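Local structure of ribokinase (Cryptococcus neoformans var. grubii serotype A, 6CW5) at residues A[49-54]-A[144-149]; A[53-58]-A[279-284]. The protein probably catalyses the magnesium-dependent transfer of phosphate from ATP to O-5 of D-ribose, giving D-ribose 5-phosphate and ADP. One frame throughout, in Å; residues are numbered along the deposited sequence.

Both contacts are buried near the centre of the chain, and both use helix 51-61. Contact 1 takes the start of the helix and sets it against the loop 144-149, which leaves strand 140-143 of the large sheet; contact 2 continues along the helix, sharing A53 and N54 with contact 1, and sets it against the beginning of helix 279-292. Contact 1 is a pocket wall, with a backbone N-H, a carboxylate and a lysine around a bound glycerol. Contact 2 is a close helix pair, part methyl packing and part amide-to-carboxylate bonding. They meet directly through a salt bridge from K51 to D281 and a probable hydrogen bond between Q144 and Q55.

Contact 1: A[49-54]-A[144-149]; sequences GGKGAN and QNEVPL. With GOL (glycerol), chain B.
OE1 of E146 is gripped by two donors: the backbone N of K51, 2.9 Å away from that OE1, and the hydroxyl of S20. The bond from K51 is nearly straight at 168°, yet it arrives from above the carboxylate plane, 40° out of it. On that same face lies the start of the lysine side chain, with K51 CG 3.4 Å from E146 CD. Bent at chi2 and chi4, the lysine chain then turns away from E146, and its NZ makes its salt bridge with D281.

Q144 packs alongside K51 CB. With CG anti to the carbonyl carbon (chi1 -47°), it lays CG against K51 CB at 3.7 Å; the bend at chi2 then turns the amide, whose NE2 bonds to Q55. G50 is the N-cap residue of helix 51-61, and the GGKGAN run around it is the glycine-rich signature of PfkB sugar kinases, predicted to bind the substrate together with E146.

A glycerol, probably from the crystallisation liquor, sits in this site. Its O3 donates to E146 OE2 over 2.6 Å and accepts from K51 NZ at 3.1 Å. The G50 N-H is shared between glycerol O1, 3.2 Å from that N, and, weakly, O2. N54 ND2 adds a weak bond to O1, 2.9 Å away. N22 and D24, also predicted substrate-binding residues, hydrogen-bond to the glycerol as well, so its hydroxyls probably mark where sugar hydroxyls go. The K51 N-H belongs to the first turn of the helix, whose N-terminal end would tend to stabilise negative charge on E146.

Contact 2: A[53-58]-A[279-284]; sequences ANQAFA and AGDCFA
N54, Q55 and D281 all set CG anti to their own carbonyl carbon (chi1 near -70° in each), and this brings two amides to one carboxylate; Q55 continues fully extended to carry its amide to OD1. D281 OD2 receives N54 ND2 at 2.9 Å through the anti lone pair, with the oxygen lying in the amide plane of N54 and the bond almost straight at 175°. D281 OD1 is met differently: Q55 NE2, 3.0 Å from it, approaches from above the carboxylate plane. K51 adds a salt bridge to OD2, while the carbonyl oxygen of the Q55 amide is taken by Q144.

Beneath these bonds the two helices pack closely, their axes passing within 7.6 Å at a crossing angle of -45°. N54 CB and D281 CB press together at 3.4 Å. Small residues fill the rest of the interface: the A58 methyl lies 3.7 Å from C282 O, and the A284 methyl touches Q55 CD, also at 3.7 Å. On the side turned from helix 51-61, C282 and F283 of helix 279-292 pack on helix 297-311, C282 on C311 and F283 on L301 and C304.

Residues 279-281 close the GAGD motif of the PfkB family, in which the aspartate is the predicted proton acceptor for the sugar hydroxyl. With one amide on each oxygen and a lysine on OD2, the carboxylate of D281 has little freedom to rotate, consistent with a catalytic group held ready at the edge of the sugar pocket.

Contact 1: A[49-54]-A[144-149]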
loop_
_atom_site.group_PDB
_atom_site.type_symbol
_atom_site.label_atom_id
_atom_site.label_comp_id
_atom_site.label_asym_id
_atom_site.label_seq_id
_atom_site.Cartn_x
_atom_site.Cartn_y
_atom_site.Cartn_z
ATOM N N GLY A 49 7.811 -7.600 -21.209
ATOM C CA GLY A 49 7.571 -8.581 -20.167
ATOM C C GLY A 49 6.899 -7.991 -18.928
ATOM O O GLY A 49 6.187 -6.988 -19.007
ATOM N N GLY A 50 7.150 -8.632 -17.779
ATOM C CA GLY A 50 6.551 -8.269 -16.506
ATOM C C GLY A 50 5.353 -9.143 -16.163
ATOM O O GLY A 50 4.555 -9.481 -17.038
ATOM N N LYS A 51 5.231 -9.542 -14.893
ATOM C CA LYS A 51 4.107 -10.395 -14.489
ATOM C C LYS A 51 2.761 -9.769 -14.874
ATOM O O LYS A 51 1.900 -10.435 -15.471
ATOM C CB LYS A 51 4.185 -10.671 -12.986
ATOM C CG LYS A 51 5.275 -11.685 -12.563
ATOM C CD LYS A 51 4.832 -13.121 -12.721
ATOM C CE LYS A 51 6.038 -14.066 -12.972
ATOM N NZ LYS A 51 6.673 -13.697 -14.314
ATOM N N GLY A 52 2.580 -8.475 -14.627
ATOM C CA GLY A 52 1.287 -7.872 -14.924
ATOM C C GLY A 52 1.005 -7.797 -16.414
ATOM O O GLY A 52 -0.063 -8.196 -16.883
ATOM N N ALA A 53 1.957 -7.279 -17.189
ATOM C CA ALA A 53 1.731 -7.167 -18.627
ATOM C C ALA A 53 1.562 -8.538 -19.294
ATOM O O ALA A 53 0.711 -8.704 -20.187
ATOM C CB ALA A 53 2.900 -6.405 -19.272
ATOM N N ASN A 54 2.410 -9.508 -18.930
ATOM C CA ASN A 54 2.321 -10.849 -19.516
ATOM C C ASN A 54 0.947 -11.449 -19.274
ATOM O O ASN A 54 0.326 -12.020 -20.182
ATOM C CB ASN A 54 3.365 -11.805 -18.908
ATOM C CG ASN A 54 4.780 -11.544 -19.372
ATOM O OD1 ASN A 54 5.010 -10.831 -20.336
ATOM N ND2 ASN A 54 5.745 -12.147 -18.677
ATOM N N GLN A 144 0.052 -10.052 -8.595
ATOM C CA GLN A 144 1.272 -10.838 -8.413
ATOM C C GLN A 144 2.066 -10.143 -7.336
ATOM O O GLN A 144 1.466 -9.596 -6.413
ATOM C CB GLN A 144 2.078 -10.948 -9.711
ATOM C CG GLN A 144 1.188 -11.334 -10.928
ATOM C CD GLN A 144 0.587 -10.106 -11.592
ATOM O OE1 GLN A 144 1.131 -8.996 -11.475
ATOM N NE2 GLN A 144 -0.549 -10.289 -12.290
ATOM N N ASN A 145 3.402 -10.106 -7.448
ATOM C CA ASN A 145 4.135 -9.448 -6.372
ATOM C C ASN A 145 5.287 -8.608 -6.906
ATOM O O ASN A 145 6.316 -8.489 -6.241
ATOM C CB ASN A 145 4.673 -10.464 -5.340
ATOM C CG ASN A 145 5.155 -9.794 -4.039
ATOM O OD1 ASN A 145 4.526 -8.847 -3.550
ATOM N ND2 ASN A 145 6.280 -10.283 -3.474
ATOM N N GLU A 146 5.132 -8.005 -8.080
ATOM C CA GLU A 146 6.194 -7.163 -8.633
ATOM C C GLU A 146 5.908 -5.677 -8.479
ATOM O O GLU A 146 6.588 -4.864 -9.121
ATOM C CB GLU A 146 6.432 -7.484 -10.117
ATOM C CG GLU A 146 7.056 -8.867 -10.325
ATOM C CD GLU A 146 7.435 -9.190 -11.770
ATOM O OE1 GLU A 146 6.876 -8.588 -12.725
ATOM O OE2 GLU A 146 8.279 -10.107 -11.941
ATOM N N VAL A 147 4.895 -5.313 -7.691
ATOM C CA VAL A 147 4.592 -3.931 -7.328
ATOM C C VAL A 147 4.586 -3.867 -5.807
ATOM O O VAL A 147 4.731 -4.929 -5.166
ATOM C CB VAL A 147 3.261 -3.471 -7.959
ATOM C CG1 VAL A 147 3.332 -3.711 -9.467
ATOM C CG2 VAL A 147 2.050 -4.226 -7.336
ATOM N N PRO A 148 4.438 -2.681 -5.176
ATOM C CA PRO A 148 4.562 -2.623 -3.715
ATOM C C PRO A 148 3.504 -3.498 -3.088
ATOM O O PRO A 148 2.343 -3.463 -3.498
ATOM C CB PRO A 148 4.306 -1.143 -3.374
ATOM C CG PRO A 148 4.758 -0.411 -4.631
ATOM C CD PRO A 148 4.316 -1.321 -5.759
ATOM N N LEU A 149 3.910 -4.282 -2.081
ATOM C CA LEU A 149 2.959 -5.245 -1.522
ATOM C C LEU A 149 1.741 -4.541 -0.942
ATOM O O LEU A 149 0.623 -5.058 -1.017
ATOM C CB LEU A 149 3.626 -6.102 -0.451
ATOM C CG LEU A 149 2.725 -7.158 0.239
ATOM C CD1 LEU A 149 2.124 -8.123 -0.787
ATOM C CD2 LEU A 149 3.556 -7.920 1.337
HETATM C C1 GOL B . 8.605 -11.991 -17.008
HETATM O O1 GOL B . 8.553 -11.497 -18.377
HETATM C C2 GOL B . 9.694 -11.151 -16.300
HETATM O O2 GOL B . 9.513 -9.792 -16.512
HETATM C C3 GOL B . 9.692 -11.521 -14.804
HETATM O O3 GOL B . 8.406 -11.151 -14.314
#

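Contact 2: A[53-58]-A[279-284]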
loop_
_atom_site.group_PDB
_atom_site.type_symbol
_atom_site.label_atom_id
_atom_site.label_comp_id
_atom_site.label_asym_id
_atom_site.label_seq_id
_atom_site.Cartn_x
_atom_site.Cartn_y
_atom_site.Cartn_z
ATOM N N ALA A 53 1.957 -7.279 -17.189
ATOM C CA ALA A 53 1.731 -7.167 -18.627
ATOM C C ALA A 53 1.562 -8.538 -19.294
ATOM O O ALA A 53 0.711 -8.704 -20.187
ATOM C CB ALA A 53 2.900 -6.405 -19.272
ATOM N N ASN A 54 2.410 -9.508 -18.930
ATOM C CA ASN A 54 2.321 -10.849 -19.516
ATOM C C ASN A 54 0.947 -11.449 -19.274
ATOM O O ASN A 54 0.326 -12.020 -20.182
ATOM C CB ASN A 54 3.365 -11.805 -18.908
ATOM C CG ASN A 54 4.780 -11.544 -19.372
ATOM O OD1 ASN A 54 5.010 -10.831 -20.336
ATOM N ND2 ASN A 54 5.745 -12.147 -18.677
ATOM N N GLN A 55 0.488 -11.378 -18.024
ATOM C CA GLN A 55 -0.788 -11.995 -17.677
ATOM C C GLN A 55 -1.949 -11.224 -18.307
ATOM O O GLN A 55 -2.905 -11.833 -18.790
ATOM C CB GLN A 55 -0.915 -12.099 -16.149
ATOM C CG GLN A 55 0.026 -13.169 -15.608
ATOM C CD GLN A 55 0.016 -13.355 -14.075
ATOM O OE1 GLN A 55 -0.900 -12.928 -13.372
ATOM N NE2 GLN A 55 1.081 -13.975 -13.570
ATOM N N ALA A 56 -1.856 -9.892 -18.373
ATOM C CA ALA A 56 -2.913 -9.125 -19.042
ATOM C C ALA A 56 -2.971 -9.460 -20.527
ATOM O O ALA A 56 -4.057 -9.603 -21.110
ATOM C CB ALA A 56 -2.680 -7.621 -18.853
ATOM N N PHE A 57 -1.803 -9.536 -21.159
ATOM C CA PHE A 57 -1.715 -9.899 -22.566
ATOM C C PHE A 57 -2.362 -11.256 -22.827
ATOM O O PHE A 57 -3.024 -11.458 -23.853
ATOM C CB PHE A 57 -0.240 -9.919 -22.969
ATOM C CG PHE A 57 -0.019 -9.822 -24.428
ATOM C CD1 PHE A 57 -0.074 -8.590 -25.066
ATOM C CD2 PHE A 57 0.245 -10.960 -25.178
ATOM C CE1 PHE A 57 0.153 -8.499 -26.434
ATOM C CE2 PHE A 57 0.447 -10.874 -26.548
ATOM C CZ PHE A 57 0.407 -9.643 -27.173
ATOM N N ALA A 58 -2.150 -12.208 -21.915
ATOM C CA ALA A 58 -2.727 -13.538 -22.082
ATOM C C ALA A 58 -4.234 -13.520 -21.882
ATOM O O ALA A 58 -4.959 -14.203 -22.610
ATOM C CB ALA A 58 -2.062 -14.527 -21.118
ATOM N N ALA A 279 5.612 -18.537 -19.570
ATOM C CA ALA A 279 4.707 -19.671 -19.753
ATOM C C ALA A 279 3.761 -19.801 -18.570
ATOM O O ALA A 279 2.561 -20.056 -18.744
ATOM C CB ALA A 279 5.492 -20.966 -19.955
ATOM N N GLY A 280 4.277 -19.616 -17.351
ATOM C CA GLY A 280 3.395 -19.552 -16.199
ATOM C C GLY A 280 2.463 -18.357 -16.273
ATOM O O GLY A 280 1.294 -18.452 -15.915
ATOM N N ASP A 281 2.974 -17.210 -16.750
ATOM C CA ASP A 281 2.113 -16.040 -16.923
ATOM C C ASP A 281 1.043 -16.297 -17.975
ATOM O O ASP A 281 -0.118 -15.908 -17.805
ATOM C CB ASP A 281 2.953 -14.820 -17.309
ATOM C CG ASP A 281 3.885 -14.392 -16.195
ATOM O OD1 ASP A 281 3.582 -14.714 -15.029
ATOM O OD2 ASP A 281 4.911 -13.762 -16.469
ATOM N N CYS A 282 1.424 -16.940 -19.078
ATOM C CA CYS A 282 0.433 -17.357 -20.063
ATOM C C CYS A 282 -0.662 -18.188 -19.408
ATOM O O CYS A 282 -1.855 -17.903 -19.557
ATOM C CB CYS A 282 1.113 -18.148 -21.176
ATOM S SG CYS A 282 -0.008 -18.581 -22.501
ATOM N N PHE A 283 -0.268 -19.215 -18.658
ATOM C CA PHE A 283 -1.255 -20.054 -17.991
ATOM C C PHE A 283 -2.204 -19.221 -17.131
ATOM O O PHE A 283 -3.430 -19.372 -17.210
ATOM C CB PHE A 283 -0.546 -21.119 -17.149
ATOM C CG PHE A 283 -1.491 -22.044 -16.453
ATOM C CD1 PHE A 283 -1.932 -23.190 -17.084
ATOM C CD2 PHE A 283 -1.948 -21.764 -15.176
ATOM C CE1 PHE A 283 -2.819 -24.049 -16.444
ATOM C CE2 PHE A 283 -2.835 -22.607 -14.546
ATOM C CZ PHE A 283 -3.262 -23.755 -15.181
ATOM N N ALA A 284 -1.654 -18.312 -16.321
ATOM C CA ALA A 284 -2.484 -17.533 -15.404
ATOM C C ALA A 284 -3.522 -16.700 -16.150
ATOM O O ALA A 284 -4.695 -16.652 -15.763
ATOM C CB ALA A 284 -1.599 -16.624 -14.552
#